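PDB 3PM2: odorant-binding protein 47 from Anopheles gambiae, which binds hydrophobic odorants such as indole, menthol and decanal and is thought to carry them through the aqueous fluid around olfactory sensory dendrites. Local coordinates for residues 80-85 against 91-96; 38-43 against 125-130. All blocks are in the same frame, centred on the assembly; numbering follows the deposited sequence.

Contact 1: 80-85 against 91-96; sequences LYLDST and EWNKIT. Unlike the reference sequence in segment 80-85: Asp83 (reference Ala).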
ATOM      1  N   LEU A  80      -9.183  -7.055  10.313  1.00 20.19           N
ATOM      2  CA  LEU A  80      -7.988  -7.768   9.834  1.00 19.86           C
ATOM      3  C   LEU A  80      -6.697  -7.163  10.341  1.00 21.64           C
ATOM      4  O   LEU A  80      -5.841  -7.904  10.817  1.00 21.27           O
ATOM      5  CB  LEU A  80      -7.953  -7.900   8.309  1.00 20.49           C
ATOM      6  CG  LEU A  80      -8.934  -8.886   7.707  1.00 27.94           C
ATOM      7  CD1 LEU A  80      -8.925  -8.779   6.197  1.00 28.66           C
ATOM      8  CD2 LEU A  80      -8.642 -10.325   8.165  1.00 32.59           C
ATOM      9  N   TYR A  81      -6.533  -5.813  10.221  1.00 17.96           N
ATOM     10  CA  TYR A  81      -5.327  -5.169  10.742  1.00 16.58           C
ATOM     11  C   TYR A  81      -5.202  -5.378  12.240  1.00 22.35           C
ATOM     12  O   TYR A  81      -4.150  -5.822  12.693  1.00 20.91           O
ATOM     13  CB  TYR A  81      -5.324  -3.676  10.426  1.00 16.46           C
ATOM     14  CG  TYR A  81      -4.665  -3.345   9.116  1.00 15.57           C
ATOM     15  CD1 TYR A  81      -3.308  -3.572   8.918  1.00 16.04           C
ATOM     16  CD2 TYR A  81      -5.389  -2.754   8.082  1.00 15.08           C
ATOM     17  CE1 TYR A  81      -2.699  -3.277   7.698  1.00 15.11           C
ATOM     18  CE2 TYR A  81      -4.801  -2.469   6.861  1.00 15.96           C
ATOM     19  CZ  TYR A  81      -3.451  -2.710   6.678  1.00 17.13           C
ATOM     20  OH  TYR A  81      -2.898  -2.406   5.456  1.00 18.24           O
ATOM     21  N   LEU A  82      -6.310  -5.175  13.005  1.00 20.96           N
ATOM     22  CA  LEU A  82      -6.297  -5.392  14.452  1.00 22.76           C
ATOM     23  C   LEU A  82      -5.979  -6.826  14.839  1.00 27.99           C
ATOM     24  O   LEU A  82      -5.310  -7.039  15.859  1.00 27.28           O
ATOM     25  CB  LEU A  82      -7.569  -4.902  15.164  1.00 24.35           C
ATOM     26  CG  LEU A  82      -7.759  -3.380  15.293  1.00 30.76           C
ATOM     27  CD1 LEU A  82      -9.003  -3.078  16.113  1.00 32.09           C
ATOM     28  CD2 LEU A  82      -6.549  -2.711  15.943  1.00 31.82           C
ATOM     29  N   ASP A  83      -6.420  -7.799  14.044  1.00 25.40           N
ATOM     30  CA  ASP A  83      -6.041  -9.193  14.263  1.00 25.07           C
ATOM     31  C   ASP A  83      -4.542  -9.371  14.263  1.00 26.26           C
ATOM     32  O   ASP A  83      -4.028  -9.975  15.117  1.00 25.68           O
ATOM     33  CB  ASP A  83      -6.628 -10.187  13.256  1.00 28.01           C
ATOM     34  CG  ASP A  83      -6.296 -11.708  13.606  1.00 48.16           C
ATOM     35  OD1 ASP A  83      -6.795 -12.232  14.626  1.00 51.16           O
ATOM     36  OD2 ASP A  83      -5.585 -12.406  12.837  1.00 55.76           O
ATOM     37  N   SER A  84      -3.846  -8.813  13.280  1.00 22.02           N
ATOM     38  CA  SER A  84      -2.383  -8.935  13.220  1.00 20.71           C
ATOM     39  C   SER A  84      -1.664  -8.289  14.425  1.00 23.66           C
ATOM     40  O   SER A  84      -0.571  -8.735  14.779  1.00 23.41           O
ATOM     41  CB  SER A  84      -1.838  -8.377  11.910  1.00 23.46           C
ATOM     42  OG  SER A  84      -1.912  -6.961  11.876  1.00 24.64           O
ATOM     43  N   THR A  85      -2.277  -7.265  15.051  1.00 18.82           N
ATOM     44  CA  THR A  85      -1.678  -6.530  16.188  1.00 18.52           C
ATOM     45  C   THR A  85      -1.844  -7.203  17.553  1.00 23.99           C
ATOM     46  O   THR A  85      -1.168  -6.794  18.497  1.00 22.28           O
ATOM     47  CB  THR A  85      -2.206  -5.070  16.257  1.00 25.37           C
ATOM     48  OG1 THR A  85      -3.564  -5.075  16.710  1.00 23.75           O
ATOM     49  CG2 THR A  85      -2.097  -4.336  14.935  1.00 19.33           C
ATOM     50  N   GLU A  91       1.668  -0.633  21.503  1.00 22.42           N
ATOM     51  CA  GLU A  91       1.686   0.640  20.768  1.00 21.91           C
ATOM     52  C   GLU A  91       0.955   0.535  19.420  1.00 25.08           C
ATOM     53  O   GLU A  91       0.385   1.518  18.951  1.00 23.81           O
ATOM     54  CB  GLU A  91       3.120   1.086  20.489  1.00 23.54           C
ATOM     55  CG  GLU A  91       3.892   1.509  21.731  1.00 30.30           C
ATOM     56  CD  GLU A  91       4.524   0.413  22.568  1.00 43.50           C
ATOM     57  OE1 GLU A  91       4.255  -0.783  22.324  1.00 27.56           O
ATOM     58  OE2 GLU A  91       5.248   0.763  23.523  1.00 37.66           O
ATOM     59  N   TRP A  92       0.985  -0.650  18.804  1.00 21.58           N
ATOM     60  CA  TRP A  92       0.377  -0.876  17.492  1.00 20.03           C
ATOM     61  C   TRP A  92      -1.133  -0.712  17.375  1.00 23.47           C
ATOM     62  O   TRP A  92      -1.597  -0.351  16.295  1.00 21.79           O
ATOM     63  CB  TRP A  92       0.860  -2.180  16.879  1.00 17.94           C
ATOM     64  CG  TRP A  92       2.306  -2.140  16.454  1.00 17.70           C
ATOM     65  CD1 TRP A  92       3.337  -2.835  17.015  1.00 20.52           C
ATOM     66  CD2 TRP A  92       2.873  -1.392  15.359  1.00 16.90           C
ATOM     67  NE1 TRP A  92       4.511  -2.577  16.336  1.00 20.32           N
ATOM     68  CE2 TRP A  92       4.263  -1.665  15.341  1.00 21.31           C
ATOM     69  CE3 TRP A  92       2.358  -0.450  14.447  1.00 17.86           C
ATOM     70  CZ2 TRP A  92       5.129  -1.100  14.399  1.00 20.38           C
ATOM     71  CZ3 TRP A  92       3.221   0.106  13.497  1.00 19.40           C
ATOM     72  CH2 TRP A  92       4.590  -0.207  13.490  1.00 19.80           C
ATOM     73  N   ASN A  93      -1.895  -0.907  18.470  1.00 20.50           N
ATOM     74  CA  ASN A  93      -3.355  -0.744  18.441  1.00 20.65           C
ATOM     75  C   ASN A  93      -3.749   0.659  17.972  1.00 25.56           C
ATOM     76  O   ASN A  93      -4.426   0.783  16.942  1.00 23.66           O
ATOM     77  CB  ASN A  93      -3.985  -1.061  19.804  1.00 20.99           C
ATOM     78  CG  ASN A  93      -5.485  -1.002  19.773  1.00 35.23           C
ATOM     79  OD1 ASN A  93      -6.100   0.008  20.131  1.00 37.24           O
ATOM     80  ND2 ASN A  93      -6.097  -2.063  19.289  1.00 24.80           N
ATOM     81  N   LYS A  94      -3.289   1.702  18.709  1.00 23.22           N
ATOM     82  CA  LYS A  94      -3.566   3.107  18.402  1.00 23.85           C
ATOM     83  C   LYS A  94      -2.928   3.553  17.102  1.00 24.96           C
ATOM     84  O   LYS A  94      -3.561   4.297  16.361  1.00 24.82           O
ATOM     85  CB  LYS A  94      -3.123   4.046  19.541  1.00 29.18           C
ATOM     86  CG  LYS A  94      -3.896   5.366  19.580  1.00 46.85           C
ATOM     87  CD  LYS A  94      -5.264   5.202  20.257  1.00 62.36           C
ATOM     88  CE  LYS A  94      -6.389   5.693  19.378  1.00 72.87           C
ATOM     89  NZ  LYS A  94      -7.690   5.075  19.753  1.00 82.15           N
ATOM     90  N   ILE A  95      -1.674   3.139  16.839  1.00 19.85           N
ATOM     91  CA  ILE A  95      -0.976   3.510  15.610  1.00 18.42           C
ATOM     92  C   ILE A  95      -1.794   3.018  14.414  1.00 21.18           C
ATOM     93  O   ILE A  95      -2.048   3.793  13.502  1.00 20.17           O
ATOM     94  CB  ILE A  95       0.468   2.953  15.582  1.00 20.65           C
ATOM     95  CG1 ILE A  95       1.344   3.602  16.692  1.00 19.22           C
ATOM     96  CG2 ILE A  95       1.077   3.157  14.198  1.00 18.94           C
ATOM     97  CD1 ILE A  95       2.810   3.013  16.775  1.00 17.19           C
ATOM     98  N   THR A  96      -2.278   1.765  14.485  1.00 18.07           N
ATOM     99  CA  THR A  96      -3.089   1.138  13.429  1.00 18.47           C
ATOM    100  C   THR A  96      -4.415   1.843  13.245  1.00 21.60           C
ATOM    101  O   THR A  96      -4.736   2.230  12.118  1.00 18.73           O
ATOM    102  CB  THR A  96      -3.203  -0.382  13.646  1.00 21.39           C
ATOM    103  OG1 THR A  96      -1.892  -0.940  13.650  1.00 21.23           O
ATOM    104  CG2 THR A  96      -4.028  -1.076  12.564  1.00 20.05           C
TER
HETATM  105  O   HOH W   1      -5.118  -4.583  19.257  1.00 34.41           O
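Thr85 OG1 is gripped from two directions: it donates to Leu82 O in its own helix and accepts from a water, which in turn takes a hydrogen bond from Asn93 ND2 at 2.7 Å. OG1 sits between the backbone N and the carbonyl carbon (chi1 73°), which sends the methyl CG2 across the interface. There CG2 meets Thr96 OG1 tip to tip at 3.6 Å and lies obliquely against Trp92 CB. Thr96 OG1 itself is turned back, donating to Trp92 O at 2.7 Å; Thr96 N reaches the same oxygen from the opposite face of its carbonyl plane. With OG1 so placed, Thr96 CG2 stands anti to the backbone N and comes within 3.6 Å of Tyr81 CB. On the outer side, Leu82 CD2 crosses the amide of Asn93, 3.4 Å from ND2. Leu138, Met141 and Leu145 of helix 133-147 pack on Tyr81, while Pro22 touches Trp92 and Thr96. Helices 74-85 and 92-109 thus form an antiparallel helical hairpin, their short segments inclined at 159°. Both threonine hydroxyls donate to carbonyls of their own helices, so the segments meet through van der Waals contacts of methyl groups, and the water is the polar link.

Contact 2: 38-43 against 125-130; sequences IGQTKR and EGEQIC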
ATOM      1  N   ILE A  38       2.787  -6.981 -10.880  1.00 17.60           N
ATOM      2  CA  ILE A  38       3.925  -6.035 -10.810  1.00 17.35           C
ATOM      3  C   ILE A  38       4.376  -5.469 -12.176  1.00 18.39           C
ATOM      4  O   ILE A  38       4.729  -4.300 -12.263  1.00 16.79           O
ATOM      5  CB  ILE A  38       5.113  -6.575  -9.955  1.00 20.16           C
ATOM      6  CG1 ILE A  38       6.146  -5.461  -9.619  1.00 19.77           C
ATOM      7  CG2 ILE A  38       5.774  -7.797 -10.616  1.00 21.12           C
ATOM      8  CD1 ILE A  38       5.622  -4.321  -8.765  1.00 20.56           C
ATOM      9  N   GLY A  39       4.310  -6.305 -13.206  1.00 16.41           N
ATOM     10  CA  GLY A  39       4.716  -5.975 -14.566  1.00 17.28           C
ATOM     11  C   GLY A  39       3.990  -4.744 -15.067  1.00 19.32           C
ATOM     12  O   GLY A  39       4.610  -3.725 -15.399  1.00 17.84           O
ATOM     13  N   GLN A  40       2.670  -4.810 -15.055  1.00 15.25           N
ATOM     14  CA  GLN A  40       1.877  -3.677 -15.492  1.00 13.74           C
ATOM     15  C   GLN A  40       1.929  -2.540 -14.474  1.00 16.18           C
ATOM     16  O   GLN A  40       1.841  -1.389 -14.884  1.00 14.77           O
ATOM     17  CB  GLN A  40       0.457  -4.068 -15.942  1.00 15.55           C
ATOM     18  CG  GLN A  40      -0.552  -4.359 -14.841  1.00 26.09           C
ATOM     19  CD  GLN A  40      -1.947  -3.966 -15.306  1.00 37.73           C
ATOM     20  OE1 GLN A  40      -2.393  -4.323 -16.421  1.00 25.75           O
ATOM     21  NE2 GLN A  40      -2.686  -3.238 -14.459  1.00 15.58           N
ATOM     22  N   THR A  41       2.076  -2.840 -13.168  1.00 12.52           N
ATOM     23  CA  THR A  41       2.163  -1.766 -12.164  1.00 11.93           C
ATOM     24  C   THR A  41       3.371  -0.849 -12.451  1.00 14.84           C
ATOM     25  O   THR A  41       3.253   0.387 -12.430  1.00 14.47           O
ATOM     26  CB  THR A  41       2.056  -2.318 -10.745  1.00 17.43           C
ATOM     27  OG1 THR A  41       0.805  -3.013 -10.653  1.00 16.15           O
ATOM     28  CG2 THR A  41       2.103  -1.216  -9.672  1.00 15.78           C
ATOM     29  N   LYS A  42       4.511  -1.463 -12.760  1.00 14.99           N
ATOM     30  CA  LYS A  42       5.754  -0.726 -13.095  1.00 15.01           C
ATOM     31  C   LYS A  42       5.542   0.077 -14.364  1.00 16.52           C
ATOM     32  O   LYS A  42       5.959   1.233 -14.413  1.00 16.75           O
ATOM     33  CB  LYS A  42       6.943  -1.683 -13.208  1.00 18.58           C
ATOM     34  CG  LYS A  42       7.366  -2.200 -11.832  1.00 25.86           C
ATOM     35  CD  LYS A  42       8.591  -3.064 -11.891  1.00 30.93           C
ATOM     36  CE  LYS A  42       9.281  -3.064 -10.556  1.00 44.55           C
ATOM     37  NZ  LYS A  42      10.409  -4.041 -10.534  1.00 56.41           N
ATOM     38  N   ARG A  43       4.844  -0.491 -15.373  1.00 11.93           N
ATOM     39  CA  ARG A  43       4.557   0.252 -16.603  1.00 11.96           C
ATOM     40  C   ARG A  43       3.717   1.488 -16.285  1.00 15.58           C
ATOM     41  O   ARG A  43       3.962   2.570 -16.828  1.00 14.75           O
ATOM     42  CB  ARG A  43       3.817  -0.626 -17.628  1.00 13.91           C
ATOM     43  CG  ARG A  43       4.741  -1.588 -18.356  1.00 20.27           C
ATOM     44  CD  ARG A  43       4.154  -2.060 -19.674  1.00 19.42           C
ATOM     45  NE  ARG A  43       4.156  -1.020 -20.710  1.00 14.80           N
ATOM     46  CZ  ARG A  43       3.901  -1.258 -21.991  1.00 26.48           C
ATOM     47  NH1 ARG A  43       3.617  -2.491 -22.403  1.00 20.43           N
ATOM     48  NH2 ARG A  43       3.931  -0.271 -22.870  1.00 19.39           N
ATOM     49  N   GLU A 125      -0.948  -2.208 -24.656  1.00 32.58           N
ATOM     50  CA  GLU A 125      -1.531  -3.500 -24.998  1.00 31.68           C
ATOM     51  C   GLU A 125      -1.602  -4.414 -23.778  1.00 35.72           C
ATOM     52  O   GLU A 125      -0.582  -4.726 -23.165  1.00 34.69           O
ATOM     53  CB  GLU A 125      -0.728  -4.172 -26.113  1.00 33.34           C
ATOM     54  CG  GLU A 125      -1.305  -3.969 -27.504  1.00 47.17           C
ATOM     55  CD  GLU A 125      -2.809  -4.160 -27.544  1.00 71.87           C
ATOM     56  OE1 GLU A 125      -3.527  -3.176 -27.822  1.00 65.05           O
ATOM     57  OE2 GLU A 125      -3.272  -5.293 -27.296  1.00 68.27           O
ATOM     58  N   GLY A 126      -2.813  -4.839 -23.434  1.00 30.77           N
ATOM     59  CA  GLY A 126      -3.016  -5.740 -22.308  1.00 29.55           C
ATOM     60  C   GLY A 126      -3.062  -5.066 -20.947  1.00 30.90           C
ATOM     61  O   GLY A 126      -2.971  -5.745 -19.922  1.00 30.73           O
ATOM     62  N   GLU A 127      -3.165  -3.737 -20.913  1.00 23.66           N
ATOM     63  CA  GLU A 127      -3.263  -3.038 -19.626  1.00 19.98           C
ATOM     64  C   GLU A 127      -4.643  -3.291 -19.038  1.00 21.15           C
ATOM     65  O   GLU A 127      -5.640  -2.981 -19.680  1.00 21.94           O
ATOM     66  CB  GLU A 127      -3.073  -1.532 -19.795  1.00 20.48           C
ATOM     67  CG  GLU A 127      -3.105  -0.800 -18.451  1.00 24.18           C
ATOM     68  CD  GLU A 127      -3.057   0.708 -18.526  1.00 31.21           C
ATOM     69  OE1 GLU A 127      -3.265   1.255 -19.629  1.00 22.06           O
ATOM     70  OE2 GLU A 127      -2.808   1.344 -17.479  1.00 21.63           O
ATOM     71  N   GLN A 128      -4.701  -3.807 -17.821  1.00 19.01           N
ATOM     72  CA  GLN A 128      -5.973  -4.011 -17.125  1.00 19.04           C
ATOM     73  C   GLN A 128      -6.211  -2.822 -16.190  1.00 20.73           C
ATOM     74  O   GLN A 128      -5.349  -2.509 -15.358  1.00 20.08           O
ATOM     75  CB  GLN A 128      -5.963  -5.327 -16.347  1.00 20.72           C
ATOM     76  CG  GLN A 128      -7.081  -5.424 -15.306  1.00 29.28           C
ATOM     77  CD  GLN A 128      -7.731  -6.773 -15.197  1.00 51.64           C
ATOM     78  OE1 GLN A 128      -7.770  -7.571 -16.154  1.00 41.12           O
ATOM     79  NE2 GLN A 128      -8.278  -7.037 -14.012  1.00 43.84           N
ATOM     80  N   ILE A 129      -7.371  -2.160 -16.328  1.00 16.21           N
ATOM     81  CA  ILE A 129      -7.685  -1.014 -15.486  1.00 15.58           C
ATOM     82  C   ILE A 129      -8.306  -1.488 -14.177  1.00 20.28           C
ATOM     83  O   ILE A 129      -9.260  -2.246 -14.203  1.00 20.79           O
ATOM     84  CB  ILE A 129      -8.581   0.022 -16.238  1.00 18.69           C
ATOM     85  CG1 ILE A 129      -7.853   0.592 -17.495  1.00 18.62           C
ATOM     86  CG2 ILE A 129      -9.086   1.142 -15.316  1.00 18.97           C
ATOM     87  CD1 ILE A 129      -6.509   1.364 -17.250  1.00 17.14           C
ATOM     88  N   CYS A 130      -7.739  -1.070 -13.039  1.00 15.16           N
ATOM     89  CA  CYS A 130      -8.243  -1.394 -11.695  1.00 15.11           C
ATOM     90  C   CYS A 130      -8.703  -0.115 -11.039  1.00 16.53           C
ATOM     91  O   CYS A 130      -8.168   0.964 -11.338  1.00 15.97           O
ATOM     92  CB  CYS A 130      -7.173  -2.093 -10.853  1.00 16.23           C
ATOM     93  SG  CYS A 130      -6.828  -3.791 -11.397  1.00 20.82           S
TER
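The side-chain amide of Gln40 docks on the backbone of Gln128 through a pair of hydrogen bonds. Gln128 N donates to Gln40 OE1 at 2.7 Å, and Gln40 NE2 returns a bond to Gln128 O at 2.9 Å. Both are nearly straight, with N-H...O angles of 172° and 175°, and each donor lies in the plane of the carbonyl it meets, on a lone pair. The accepting Gln128 O also lies in the plane of the Gln40 amide, so the two bonds together fix the rotation of that amide and tell its oxygen from its nitrogen. Gln40 CG is placed between the backbone N and the carbonyl carbon (chi1 77°), and the bend at chi2 then carries the amide out from helix 27-44 to the extended chain.

Van der Waals contacts accompany the bonds at the oxygen end of the amide. Gln40 OE1 is 3.6 Å from Glu127 CA and 3.7 Å from Gln128 CB, while the Gln128 side chain itself leads away.

Charged groups lie alongside. Glu127, extended beyond CG, turns its carboxylate to other partners: OE1 accepts from Ala123 N and forms a salt bridge with Arg52, and OE2 accepts from Gln44 NE2. Arg43 makes a cation-pi contact with Phe124, just before segment 125-130.

A disulfide from Cys130, two residues beyond the amide pair, ties the loop not to helix 27-44 but to Cys55 at the start of helix 55-63, which both glutamine side chains also touch. Such two-point pairing, in which a glutamine side chain mimics a backbone partner for an extended chain, fixes the loop before helix 133-147 against helix 27-44, within the disulfide-linked helical fold of this C-plus odorant-binding protein.

Overall arrangement
The two contacts lie on opposite sides of the chain's centre, with contact centres 32 Å apart and nearest atoms about 16 Å apart. Contact 1 joins helices that follow one another in sequence across a short turn and is largely buried; contact 2 brings together parts more than 80 residues apart and is only partly buried. Along the chain, 80-85 and 91-96 fall inside the loop that 38-43 and 125-130 close. They hold no helix in common, although the loop segment 125-130 leads toward helix 133-147, which packs on Tyr81 and Thr96 of contact 1. Helix packing through methyl groups and a bridging water thus contrasts with direct amide-to-backbone bonding beside a disulfide.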